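Local coordinates for protein pullulanase (PDB 2WAN) that hydrolyses alpha-1,6-glucosidic linkages in pullulan and, as other pullulanases do, probably also the branch points of starch polysaccharides, at residues Thr327-Trp332 and Gly406-Leu411; Val339-Tyr344 and Leu367-Asn372; Gln697-Gly702 and Pro848-Ala853; Ala746-Asp751 and Ile757-Leu762. One frame throughout, in Å; residues are numbered along the deposited sequence.

Interaction 1 (Thr327-Trp332 and Gly406-Leu411)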
loop_
_atom_site.group_PDB
_atom_site.type_symbol
_atom_site.label_atom_id
_atom_site.label_comp_id
_atom_site.label_asym_id
_atom_site.label_seq_id
_atom_site.Cartn_x
_atom_site.Cartn_y
_atom_site.Cartn_z
ATOM N N THR A 327 -5.962 29.860 -19.469
ATOM C CA THR A 327 -5.798 28.739 -18.529
ATOM C C THR A 327 -7.070 28.621 -17.674
ATOM O O THR A 327 -7.583 29.618 -17.179
ATOM C CB THR A 327 -4.522 28.902 -17.645
ATOM O OG1 THR A 327 -3.347 28.856 -18.464
ATOM C CG2 THR A 327 -4.435 27.790 -16.598
ATOM N N SER A 328 -7.584 27.403 -17.527
ATOM C CA SER A 328 -8.742 27.147 -16.668
ATOM C C SER A 328 -8.297 26.437 -15.396
ATOM O O SER A 328 -7.411 25.569 -15.440
ATOM C CB SER A 328 -9.771 26.282 -17.390
ATOM O OG SER A 328 -10.274 26.970 -18.528
ATOM N N PHE A 329 -8.934 26.805 -14.285
ATOM C CA PHE A 329 -8.595 26.291 -12.960
ATOM C C PHE A 329 -9.848 25.666 -12.379
ATOM O O PHE A 329 -10.963 26.155 -12.609
ATOM C CB PHE A 329 -8.107 27.409 -12.041
ATOM C CG PHE A 329 -6.902 28.152 -12.569
ATOM C CD1 PHE A 329 -7.042 29.161 -13.529
ATOM C CD2 PHE A 329 -5.621 27.845 -12.097
ATOM C CE1 PHE A 329 -5.922 29.851 -14.008
ATOM C CE2 PHE A 329 -4.495 28.534 -12.560
ATOM C CZ PHE A 329 -4.649 29.543 -13.526
ATOM N N ARG A 330 -9.669 24.568 -11.648
ATOM C CA ARG A 330 -10.784 23.938 -10.943
ATOM C C ARG A 330 -10.280 23.232 -9.704
ATOM O O ARG A 330 -9.263 22.523 -9.755
ATOM C CB ARG A 330 -11.563 22.955 -11.828
ATOM C CG ARG A 330 -12.917 22.550 -11.184
ATOM C CD ARG A 330 -13.696 21.536 -12.004
ATOM N NE ARG A 330 -14.217 22.081 -13.263
ATOM C CZ ARG A 330 -15.435 22.602 -13.417
ATOM N NH1 ARG A 330 -16.272 22.674 -12.392
ATOM N NH2 ARG A 330 -15.816 23.052 -14.604
ATOM N N VAL A 331 -10.976 23.465 -8.589
ATOM C CA VAL A 331 -10.610 22.883 -7.288
ATOM C C VAL A 331 -11.870 22.413 -6.562
ATOM O O VAL A 331 -12.921 23.070 -6.639
ATOM C CB VAL A 331 -9.801 23.896 -6.404
ATOM C CG1 VAL A 331 -10.648 25.146 -6.050
ATOM C CG2 VAL A 331 -9.253 23.224 -5.136
ATOM N N TRP A 332 -11.772 21.271 -5.874
ATOM C CA TRP A 332 -12.884 20.737 -5.090
ATOM C C TRP A 332 -12.819 21.263 -3.660
ATOM O O TRP A 332 -11.875 20.972 -2.927
ATOM C CB TRP A 332 -12.846 19.198 -5.104
ATOM C CG TRP A 332 -14.076 18.543 -4.502
ATOM C CD1 TRP A 332 -15.357 18.579 -4.990
ATOM C CD2 TRP A 332 -14.117 17.748 -3.314
ATOM N NE1 TRP A 332 -16.200 17.852 -4.163
ATOM C CE2 TRP A 332 -15.460 17.330 -3.132
ATOM C CE3 TRP A 332 -13.144 17.332 -2.390
ATOM C CZ2 TRP A 332 -15.854 16.522 -2.051
ATOM C CZ3 TRP A 332 -13.536 16.539 -1.316
ATOM C CH2 TRP A 332 -14.881 16.143 -1.157
ATOM N N GLY A 406 2.166 26.959 -6.700
ATOM C CA GLY A 406 2.067 26.095 -7.886
ATOM C C GLY A 406 2.545 26.871 -9.104
ATOM O O GLY A 406 2.551 28.105 -9.083
ATOM N N MET A 407 2.962 26.159 -10.151
ATOM C CA MET A 407 3.448 26.814 -11.365
ATOM C C MET A 407 2.693 26.284 -12.579
ATOM O O MET A 407 2.569 25.080 -12.755
ATOM C CB MET A 407 4.946 26.578 -11.532
ATOM C CG MET A 407 5.582 27.343 -12.699
ATOM S SD MET A 407 7.328 26.915 -12.815
ATOM C CE MET A 407 7.824 28.037 -14.117
ATOM N N ILE A 408 2.188 27.194 -13.412
ATOM C CA ILE A 408 1.467 26.831 -14.625
ATOM C C ILE A 408 2.492 26.651 -15.749
ATOM O O ILE A 408 3.308 27.563 -16.018
ATOM C CB ILE A 408 0.481 27.947 -15.016
ATOM C CG1 ILE A 408 -0.579 28.141 -13.926
ATOM C CG2 ILE A 408 -0.178 27.639 -16.380
ATOM C CD1 ILE A 408 -0.887 29.572 -13.630
ATOM N N VAL A 409 2.457 25.493 -16.411
ATOM C CA VAL A 409 3.468 25.189 -17.437
ATOM C C VAL A 409 2.851 24.529 -18.666
ATOM O O VAL A 409 1.771 23.914 -18.584
ATOM C CB VAL A 409 4.612 24.254 -16.877
ATOM C CG1 VAL A 409 5.349 24.934 -15.717
ATOM C CG2 VAL A 409 4.055 22.875 -16.432
ATOM N N ASP A 410 3.549 24.692 -19.792
ATOM C CA ASP A 410 3.259 23.986 -21.040
ATOM C C ASP A 410 3.983 22.630 -21.000
ATOM O O ASP A 410 5.188 22.567 -21.247
ATOM C CB ASP A 410 3.790 24.819 -22.204
ATOM C CG ASP A 410 3.507 24.195 -23.566
ATOM O OD1 ASP A 410 2.997 23.049 -23.638
ATOM O OD2 ASP A 410 3.800 24.878 -24.570
ATOM N N LEU A 411 3.241 21.560 -20.702
ATOM C CA LEU A 411 3.851 20.222 -20.568
ATOM C C LEU A 411 4.518 19.752 -21.855
ATOM O O LEU A 411 5.554 19.127 -21.800
ATOM C CB LEU A 411 2.846 19.183 -20.081
ATOM C CG LEU A 411 2.482 19.350 -18.599
ATOM C CD1 LEU A 411 1.311 18.447 -18.259
ATOM C CD2 LEU A 411 3.688 19.058 -17.711
#

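Interaction 2 (Val339-Tyr344 and Leu367-Asn372)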
loop_
_atom_site.group_PDB
_atom_site.type_symbol
_atom_site.label_atom_id
_atom_site.label_comp_id
_atom_site.label_asym_id
_atom_site.label_seq_id
_atom_site.Cartn_x
_atom_site.Cartn_y
_atom_site.Cartn_z
ATOM N N VAL A 339 -13.703 30.881 -2.522
ATOM C CA VAL A 339 -12.379 30.518 -3.053
ATOM C C VAL A 339 -11.922 31.582 -4.048
ATOM O O VAL A 339 -12.656 31.930 -4.974
ATOM C CB VAL A 339 -12.353 29.118 -3.733
ATOM C CG1 VAL A 339 -10.924 28.774 -4.178
ATOM C CG2 VAL A 339 -12.872 28.022 -2.804
ATOM N N GLN A 340 -10.721 32.109 -3.835
ATOM C CA GLN A 340 -10.115 33.027 -4.788
ATOM C C GLN A 340 -8.843 32.427 -5.387
ATOM O O GLN A 340 -8.147 31.635 -4.734
ATOM C CB GLN A 340 -9.792 34.347 -4.102
ATOM C CG GLN A 340 -11.037 35.026 -3.548
ATOM C CD GLN A 340 -10.814 36.499 -3.293
ATOM O OE1 GLN A 340 -10.692 36.925 -2.148
ATOM N NE2 GLN A 340 -10.746 37.282 -4.363
ATOM N N LEU A 341 -8.564 32.814 -6.630
ATOM C CA LEU A 341 -7.306 32.486 -7.309
ATOM C C LEU A 341 -6.300 33.618 -7.105
ATOM O O LEU A 341 -6.603 34.783 -7.411
ATOM C CB LEU A 341 -7.569 32.269 -8.813
ATOM C CG LEU A 341 -6.369 31.985 -9.729
ATOM C CD1 LEU A 341 -5.786 30.592 -9.420
ATOM C CD2 LEU A 341 -6.785 32.075 -11.194
ATOM N N LEU A 342 -5.106 33.273 -6.612
ATOM C CA LEU A 342 -4.015 34.232 -6.460
ATOM C C LEU A 342 -2.979 33.928 -7.530
ATOM O O LEU A 342 -2.439 32.819 -7.579
ATOM C CB LEU A 342 -3.374 34.162 -5.061
ATOM C CG LEU A 342 -4.328 34.242 -3.855
ATOM C CD1 LEU A 342 -3.556 34.224 -2.528
ATOM C CD2 LEU A 342 -5.158 35.496 -3.951
ATOM N N LEU A 343 -2.755 34.903 -8.408
ATOM C CA LEU A 343 -1.809 34.788 -9.523
ATOM C C LEU A 343 -0.585 35.646 -9.272
ATOM O O LEU A 343 -0.720 36.805 -8.859
ATOM C CB LEU A 343 -2.475 35.233 -10.843
ATOM C CG LEU A 343 -3.471 34.259 -11.470
ATOM C CD1 LEU A 343 -4.111 34.881 -12.713
ATOM C CD2 LEU A 343 -2.831 32.910 -11.833
ATOM N N TYR A 344 0.596 35.082 -9.542
ATOM C CA TYR A 344 1.884 35.746 -9.342
ATOM C C TYR A 344 2.710 35.661 -10.632
ATOM O O TYR A 344 2.932 34.569 -11.180
ATOM C CB TYR A 344 2.684 35.085 -8.211
ATOM C CG TYR A 344 1.952 34.952 -6.874
ATOM C CD1 TYR A 344 2.208 35.837 -5.828
ATOM C CD2 TYR A 344 1.024 33.920 -6.662
ATOM C CE1 TYR A 344 1.551 35.698 -4.583
ATOM C CE2 TYR A 344 0.355 33.783 -5.433
ATOM C CZ TYR A 344 0.620 34.679 -4.408
ATOM O OH TYR A 344 -0.042 34.535 -3.208
ATOM N N LEU A 367 -12.529 28.700 -12.637
ATOM C CA LEU A 367 -12.280 29.991 -13.287
ATOM C C LEU A 367 -11.473 29.824 -14.559
ATOM O O LEU A 367 -10.474 29.088 -14.581
ATOM C CB LEU A 367 -11.554 30.963 -12.351
ATOM C CG LEU A 367 -11.458 32.415 -12.835
ATOM C CD1 LEU A 367 -12.874 33.023 -12.928
ATOM C CD2 LEU A 367 -10.582 33.226 -11.889
ATOM N N GLN A 368 -11.913 30.503 -15.618
ATOM C CA GLN A 368 -11.102 30.630 -16.823
ATOM C C GLN A 368 -10.450 32.010 -16.828
ATOM O O GLN A 368 -11.124 33.026 -16.645
ATOM C CB GLN A 368 -11.944 30.420 -18.085
ATOM C CG GLN A 368 -11.110 30.338 -19.361
ATOM C CD GLN A 368 -11.946 30.149 -20.613
ATOM O OE1 GLN A 368 -11.658 30.734 -21.661
ATOM N NE2 GLN A 368 -12.989 29.334 -20.511
ATOM N N VAL A 369 -9.142 32.031 -17.032
ATOM C CA VAL A 369 -8.366 33.263 -17.086
ATOM C C VAL A 369 -7.798 33.424 -18.488
ATOM O O VAL A 369 -7.028 32.586 -18.950
ATOM C CB VAL A 369 -7.232 33.273 -16.031
ATOM C CG1 VAL A 369 -6.513 34.627 -16.027
ATOM C CG2 VAL A 369 -7.786 32.949 -14.639
ATOM N N SER A 370 -8.206 34.502 -19.168
ATOM C CA SER A 370 -7.739 34.763 -20.524
ATOM C C SER A 370 -6.288 35.228 -20.532
ATOM O O SER A 370 -5.814 35.887 -19.595
ATOM C CB SER A 370 -8.632 35.794 -21.221
ATOM O OG SER A 370 -8.655 36.998 -20.482
ATOM N N GLY A 371 -5.581 34.866 -21.592
ATOM C CA GLY A 371 -4.176 35.233 -21.702
ATOM C C GLY A 371 -3.249 34.041 -21.573
ATOM O O GLY A 371 -3.690 32.923 -21.298
ATOM N N ASN A 372 -1.961 34.294 -21.779
ATOM C CA ASN A 372 -0.953 33.242 -21.763
ATOM C C ASN A 372 -0.299 33.238 -20.395
ATOM O O ASN A 372 0.502 34.123 -20.082
ATOM C CB ASN A 372 0.090 33.481 -22.865
ATOM C CG ASN A 372 1.049 32.303 -23.048
ATOM O OD1 ASN A 372 1.211 31.462 -22.158
ATOM N ND2 ASN A 372 1.686 32.236 -24.210
#

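Interaction 3 (Gln697-Gly702 and Pro848-Ala853). With SO4 (sulfate ion), chain M.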
loop_
_atom_site.group_PDB
_atom_site.type_symbol
_atom_site.label_atom_id
_atom_site.label_comp_id
_atom_site.label_asym_id
_atom_site.label_seq_id
_atom_site.Cartn_x
_atom_site.Cartn_y
_atom_site.Cartn_z
ATOM N N GLN A 697 18.806 -16.974 11.910
ATOM C CA GLN A 697 19.203 -17.568 10.635
ATOM C C GLN A 697 17.949 -18.054 9.911
ATOM O O GLN A 697 16.870 -18.150 10.503
ATOM C CB GLN A 697 20.213 -18.692 10.860
ATOM C CG GLN A 697 21.603 -18.154 11.268
ATOM C CD GLN A 697 22.562 -19.239 11.724
ATOM O OE1 GLN A 697 22.218 -20.417 11.756
ATOM N NE2 GLN A 697 23.779 -18.840 12.077
ATOM N N GLY A 698 18.095 -18.332 8.618
ATOM C CA GLY A 698 17.023 -18.904 7.803
ATOM C C GLY A 698 17.592 -20.010 6.929
ATOM O O GLY A 698 18.713 -20.494 7.148
ATOM N N PHE A 699 16.829 -20.402 5.915
ATOM C CA PHE A 699 17.225 -21.473 4.995
ATOM C C PHE A 699 18.627 -21.272 4.401
ATOM O O PHE A 699 19.422 -22.210 4.329
ATOM C CB PHE A 699 16.184 -21.588 3.863
ATOM C CG PHE A 699 16.461 -22.704 2.895
ATOM C CD1 PHE A 699 16.251 -24.027 3.265
ATOM C CD2 PHE A 699 16.924 -22.429 1.600
ATOM C CE1 PHE A 699 16.513 -25.064 2.373
ATOM C CE2 PHE A 699 17.161 -23.462 0.685
ATOM C CZ PHE A 699 16.956 -24.784 1.084
ATOM N N ALA A 700 18.925 -20.053 3.952
ATOM C CA ALA A 700 20.194 -19.817 3.268
ATOM C C ALA A 700 21.395 -19.819 4.224
ATOM O O ALA A 700 22.525 -20.009 3.776
ATOM C CB ALA A 700 20.153 -18.498 2.469
ATOM N N THR A 701 21.130 -19.623 5.521
ATOM C CA THR A 701 22.193 -19.293 6.491
ATOM C C THR A 701 22.283 -20.220 7.713
ATOM O O THR A 701 23.020 -19.938 8.672
ATOM C CB THR A 701 22.055 -17.848 6.997
ATOM O OG1 THR A 701 20.714 -17.633 7.471
ATOM C CG2 THR A 701 22.394 -16.856 5.877
ATOM N N GLY A 702 21.557 -21.328 7.666
ATOM C CA GLY A 702 21.797 -22.395 8.639
ATOM C C GLY A 702 20.617 -22.913 9.430
ATOM O O GLY A 702 20.742 -23.950 10.084
ATOM N N PRO A 848 18.026 -35.030 0.199
ATOM C CA PRO A 848 18.467 -35.154 1.595
ATOM C C PRO A 848 17.879 -34.106 2.536
ATOM O O PRO A 848 17.335 -33.071 2.101
ATOM C CB PRO A 848 19.989 -34.995 1.497
ATOM C CG PRO A 848 20.317 -35.477 0.128
ATOM C CD PRO A 848 19.174 -34.958 -0.722
ATOM N N THR A 849 17.966 -34.394 3.833
ATOM C CA THR A 849 17.516 -33.473 4.862
ATOM C C THR A 849 18.015 -32.049 4.642
ATOM O O THR A 849 19.195 -31.819 4.355
ATOM C CB THR A 849 17.991 -33.954 6.243
ATOM O OG1 THR A 849 17.516 -35.289 6.428
ATOM C CG2 THR A 849 17.420 -33.058 7.349
ATOM N N ASN A 850 17.088 -31.104 4.787
ATOM C CA ASN A 850 17.389 -29.685 4.676
ATOM C C ASN A 850 17.910 -29.299 3.292
ATOM O O ASN A 850 18.825 -28.499 3.162
ATOM C CB ASN A 850 18.338 -29.183 5.774
ATOM C CG ASN A 850 18.238 -27.692 5.959
ATOM O OD1 ASN A 850 17.144 -27.132 5.873
ATOM N ND2 ASN A 850 19.372 -27.026 6.160
ATOM N N THR A 851 17.336 -29.905 2.259
ATOM C CA THR A 851 17.607 -29.460 0.884
ATOM C C THR A 851 16.264 -29.422 0.180
ATOM O O THR A 851 15.310 -30.054 0.635
ATOM C CB THR A 851 18.571 -30.414 0.105
ATOM O OG1 THR A 851 17.947 -31.697 -0.061
ATOM C CG2 THR A 851 19.938 -30.570 0.819
ATOM N N VAL A 852 16.185 -28.630 -0.898
ATOM C CA VAL A 852 14.978 -28.516 -1.712
ATOM C C VAL A 852 15.388 -28.761 -3.160
ATOM O O VAL A 852 16.286 -28.083 -3.687
ATOM C CB VAL A 852 14.316 -27.114 -1.573
ATOM C CG1 VAL A 852 13.171 -26.938 -2.576
ATOM C CG2 VAL A 852 13.771 -26.916 -0.166
ATOM N N ALA A 853 14.729 -29.728 -3.798
ATOM C CA ALA A 853 14.996 -30.066 -5.205
ATOM C C ALA A 853 13.701 -30.177 -5.967
ATOM O O ALA A 853 12.754 -30.785 -5.481
ATOM C CB ALA A 853 15.759 -31.382 -5.309
HETATM S S SO4 M . 13.541 -31.724 5.568
HETATM O O1 SO4 M . 14.462 -31.756 4.433
HETATM O O2 SO4 M . 14.052 -30.820 6.596
HETATM O O3 SO4 M . 12.223 -31.268 5.126
HETATM O O4 SO4 M . 13.414 -33.077 6.109
HETATM O O HOH W 1 19.844 -23.921 6.430
#

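Interaction 4 (Ala746-Asp751 and Ile757-Leu762)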
loop_
_atom_site.group_PDB
_atom_site.type_symbol
_atom_site.label_atom_id
_atom_site.label_comp_id
_atom_site.label_asym_id
_atom_site.label_seq_id
_atom_site.Cartn_x
_atom_site.Cartn_y
_atom_site.Cartn_z
ATOM N N ALA A 746 25.593 -10.225 10.857
ATOM C CA ALA A 746 24.898 -10.301 12.149
ATOM C C ALA A 746 24.478 -11.711 12.574
ATOM O O ALA A 746 24.611 -12.061 13.752
ATOM C CB ALA A 746 23.698 -9.352 12.173
ATOM N N SER A 747 23.970 -12.524 11.642
ATOM C CA SER A 747 23.456 -13.852 12.004
ATOM C C SER A 747 24.509 -14.947 11.947
ATOM O O SER A 747 24.345 -15.990 12.567
ATOM C CB SER A 747 22.260 -14.234 11.121
ATOM O OG SER A 747 22.626 -14.327 9.751
ATOM N N ASN A 748 25.578 -14.698 11.185
ATOM C CA ASN A 748 26.634 -15.684 10.942
ATOM C C ASN A 748 28.036 -15.084 11.154
ATOM O O ASN A 748 28.905 -15.220 10.309
ATOM C CB ASN A 748 26.525 -16.248 9.523
ATOM C CG ASN A 748 25.224 -17.014 9.285
ATOM O OD1 ASN A 748 24.131 -16.436 9.283
ATOM N ND2 ASN A 748 25.341 -18.324 9.087
ATOM N N PRO A 749 28.266 -14.443 12.314
ATOM C CA PRO A 749 29.535 -13.741 12.550
ATOM C C PRO A 749 30.776 -14.644 12.526
ATOM O O PRO A 749 31.872 -14.173 12.176
ATOM C CB PRO A 749 29.336 -13.120 13.940
ATOM C CG PRO A 749 28.302 -13.976 14.601
ATOM C CD PRO A 749 27.366 -14.365 13.481
ATOM N N SER A 750 30.602 -15.924 12.863
ATOM C CA SER A 750 31.705 -16.896 12.908
ATOM C C SER A 750 32.028 -17.551 11.559
ATOM O O SER A 750 33.006 -18.285 11.444
ATOM C CB SER A 750 31.398 -18.006 13.922
ATOM O OG SER A 750 31.099 -17.454 15.190
ATOM N N ASP A 751 31.187 -17.328 10.548
ATOM C CA ASP A 751 31.429 -17.940 9.252
ATOM C C ASP A 751 32.422 -17.121 8.443
ATOM O O ASP A 751 32.520 -15.903 8.623
ATOM C CB ASP A 751 30.104 -18.141 8.509
ATOM C CG ASP A 751 29.338 -19.333 9.047
ATOM O OD1 ASP A 751 29.885 -20.449 8.961
ATOM O OD2 ASP A 751 28.209 -19.164 9.565
ATOM N N ILE A 757 29.638 -15.256 1.437
ATOM C CA ILE A 757 29.354 -14.941 0.019
ATOM C C ILE A 757 28.441 -16.028 -0.586
ATOM O O ILE A 757 27.432 -15.730 -1.262
ATOM C CB ILE A 757 30.642 -14.784 -0.824
ATOM C CG1 ILE A 757 31.360 -13.474 -0.471
ATOM C CG2 ILE A 757 30.311 -14.847 -2.318
ATOM C CD1 ILE A 757 32.732 -13.315 -1.060
ATOM N N LYS A 758 28.768 -17.294 -0.320
ATOM C CA LYS A 758 27.929 -18.388 -0.813
ATOM C C LYS A 758 26.489 -18.329 -0.297
ATOM O O LYS A 758 25.554 -18.564 -1.067
ATOM C CB LYS A 758 28.552 -19.753 -0.470
ATOM C CG LYS A 758 29.869 -20.009 -1.198
ATOM C CD LYS A 758 30.417 -21.380 -0.802
ATOM C CE LYS A 758 31.692 -21.702 -1.564
ATOM N NZ LYS A 758 32.242 -22.997 -1.076
ATOM N N MET A 759 26.311 -18.009 0.989
ATOM C CA MET A 759 24.976 -17.888 1.588
ATOM C C MET A 759 24.153 -16.759 0.951
ATOM O O MET A 759 22.970 -16.941 0.669
ATOM C CB MET A 759 25.066 -17.672 3.095
ATOM C CG MET A 759 25.679 -18.848 3.839
ATOM S SD MET A 759 25.903 -18.369 5.588
ATOM C CE MET A 759 27.044 -19.680 6.126
ATOM N N ASP A 760 24.810 -15.626 0.719
ATOM C CA ASP A 760 24.188 -14.457 0.088
ATOM C C ASP A 760 23.728 -14.849 -1.331
ATOM O O ASP A 760 22.565 -14.632 -1.711
ATOM C CB ASP A 760 25.227 -13.308 0.049
ATOM C CG ASP A 760 24.639 -11.980 -0.453
ATOM O OD1 ASP A 760 23.974 -11.957 -1.511
ATOM O OD2 ASP A 760 24.863 -10.951 0.230
ATOM N N GLU A 761 24.631 -15.448 -2.100
ATOM C CA GLU A 761 24.303 -15.928 -3.439
ATOM C C GLU A 761 23.162 -16.936 -3.438
ATOM O O GLU A 761 22.287 -16.873 -4.301
ATOM C CB GLU A 761 25.532 -16.525 -4.111
ATOM C CG GLU A 761 26.552 -15.435 -4.528
ATOM C CD GLU A 761 27.883 -15.972 -5.014
ATOM O OE1 GLU A 761 28.302 -17.065 -4.567
ATOM O OE2 GLU A 761 28.535 -15.275 -5.840
ATOM N N LEU A 762 23.180 -17.873 -2.487
ATOM C CA LEU A 762 22.097 -18.869 -2.368
ATOM C C LEU A 762 20.720 -18.260 -2.098
ATOM O O LEU A 762 19.741 -18.656 -2.733
ATOM C CB LEU A 762 22.428 -19.920 -1.297
ATOM C CG LEU A 762 21.360 -20.998 -1.049
ATOM C CD1 LEU A 762 20.986 -21.765 -2.309
ATOM C CD2 LEU A 762 21.925 -21.985 -0.018
#

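Interaction 1 (Thr327-Trp332 and Gly406-Leu411)
Thr327 and Ile408 mark the closest backbone approach, with 8.5 Å between their CA atoms, so the strand 327-332 and the segment 406-411 are not paired by hydrogen bonds and meet through side chains alone. Ile408 points from its backbone at the strand and divides its two branches between two partners. Its longer branch goes to Phe329: CD1 lies 3.8 Å from CZ and 3.9 Å from CE2 of that ring, placed at the edge and in the plane of the ring, not over a face. The two side chains cross at about a right angle. The other branch goes to Thr327, where Ile408 CG2 lies 4.0 Å from Thr327 OG1, a plain van der Waals approach. Having CG2 anti to the backbone N and CG1 anti to the carbonyl carbon (chi1 -63°) is what spreads the isoleucine over both neighbours, and a chi2 of 138° brings CD1 to the ring edge. Tyr378 meets the Phe329 ring edge-to-face and also touches Ile408, while Asn320 touches both Thr327 and Ile408. An alanine at Ile408 lacks both outer branches, which would probably open a gap at the CZ-CE2 edge of Phe329 and leave Thr327 OG1 without its apolar neighbour. All three touching residues are buried. Such inward-facing aliphatic and aromatic side chains, meeting between a strand and a segment that shares no hydrogen bonds with it, are consistent with the core of the beta-sandwich of the carbohydrate-binding module 48 (isoamylase N-terminal) family, to which strand 327-332 is assigned.

Interaction 2 (Val339-Tyr344 and Leu367-Asn372)
Leu341 and Leu343 on one strand, Leu367 and Val369 on the other, make a contact that is entirely apolar. With CG anti to the backbone N (chi1 177°), Leu341 does most of the touching through one methyl: its CD2 lies 3.7 Å from Val369 CG2, the two side chains reaching toward each other tip to tip, and 4.0 Å from Leu367 CD2, whose side chain runs askew to it. Val369 uses both prongs, CG2 for Leu341 and CG1 for Leu343, with 4.1 Å from Val369 CG1 to Leu343 CD1 as those two side chains slide past each other in opposite directions.

Polar contacts across the pair are absent. The axes of strands 339-344 and 367-370 stay 9.8 Å apart and run 28° from parallel, as expected of two strands that flank a common antiparallel neighbour, 353-359; with the side chains turned toward each other, the sheet must curl here. On their other sides, 338-344 pairs with 377-383, and 364-370 with 326-332. Phe329 of strand 326-332 touches Leu341 and Val369, and Tyr378 of strand 377-383 packs on Leu341 and Leu343.

Interaction 3 (Gln697-Gly702 and Pro848-Ala853)
Phe699 and Asn850 bring the two segments nearest, with 8.2 Å between their CA atoms and no direct hydrogen bond across. Segment 697-702 is a tight loop, closed by Thr701 N to Gly698 O and, in return, by a nearly straight bond from Gly698 N to Thr701 OG1 (2.9 Å, 174°). Facing it, Pro848-Thr851 forms a type II turn in which Thr851 OG1 also grips Pro848 O at 2.6 Å, backing up the weak backbone bond there. Phe699, its CG anti to the backbone N (chi1 -177°), sends its ring to the end of the turn and the strand after it: CZ lies 4.0 Å from Val852 CG2, and CE1 lies 4.1 Å from Asn850 OD1. Ring and amide planes stand 78° apart, and both partners approach the ring obliquely. Beside this, one water joins the segments, 2.7 Å from Phe699 O and accepting from Asn850 ND2 at 3.2 Å. Asn850 N, on the turn, holds O1 of a sulfate ion, probably from the crystallisation liquor, at 2.7 Å. Ile710 of helix 707-714 and Tyr872 of strand 868-873 touch both Phe699 and Val852, while Val707 touches Asn850 and Val852, so the contact joins a loop between barrel strands to the C-terminal all-beta domain.

Interaction 4 (Ala746-Asp751 and Ile757-Leu762)
Met759 leaves its helix with CG anti to the carbonyl carbon (chi1 -64°) and stays extended beyond, which carries SD and CE to the turn after helix 740-747, where Asn748 (chi1 -63°) turns its amide to meet them. Asn748 ND2 lies 3.5 Å from Met759 SD, the two side chains coming from opposite directions. The methyl goes further: Met759 CE is 3.7 Å from Asp751 OD2, the Asp751 side chain standing at about a right angle to the methionine. The amide is held by its own loop. Asn748 ND2 donates to Asp751 OD2 at 3.0 Å (162°), on the anti side of the carboxylate and tilted from its plane, and ND2 also bonds Thr701 O; Ser747 OG donates to Asn748 OD1 at 2.6 Å, in the carbonyl plane. Putting an alanine at Asn748 would probably leave Asp751 OD2 and Thr701 O without this donor and let the Met759 thioether shift. Lys876 forms a salt bridge with the other oxygen, Asp751 OD1, which should help keep the carboxylate charged. With two acceptors already drawing on ND2, the sulfur and methyl of Met759 most likely serve as an apolar cover over a polar network, held there by van der Waals contact.

In the fold
Of the four contacts, the chain reaches interaction 1 first; it opens at strand 326-332 and closes a loop of 73 residues when 406-411 returns. Interaction 2 is made within that loop, and the two touch: Phe329 and Thr327 pair by backbone bonds with Leu367 and Val369, so both belong to one sandwich core. Interaction 3 ties 697-702, between helices 681-688 and 707-714 on the link from barrel strand 677-679 to 728-730, to 848-853 of the all-beta domain. Interaction 4, bringing the turn after helix 740-747 onto helix 753-769, closes a short loop within this second one and touches interaction 3 through Gln697-Ser747 and elsewhere. No loops cross; centres of interactions 1 and 3 lie about 58 Å apart.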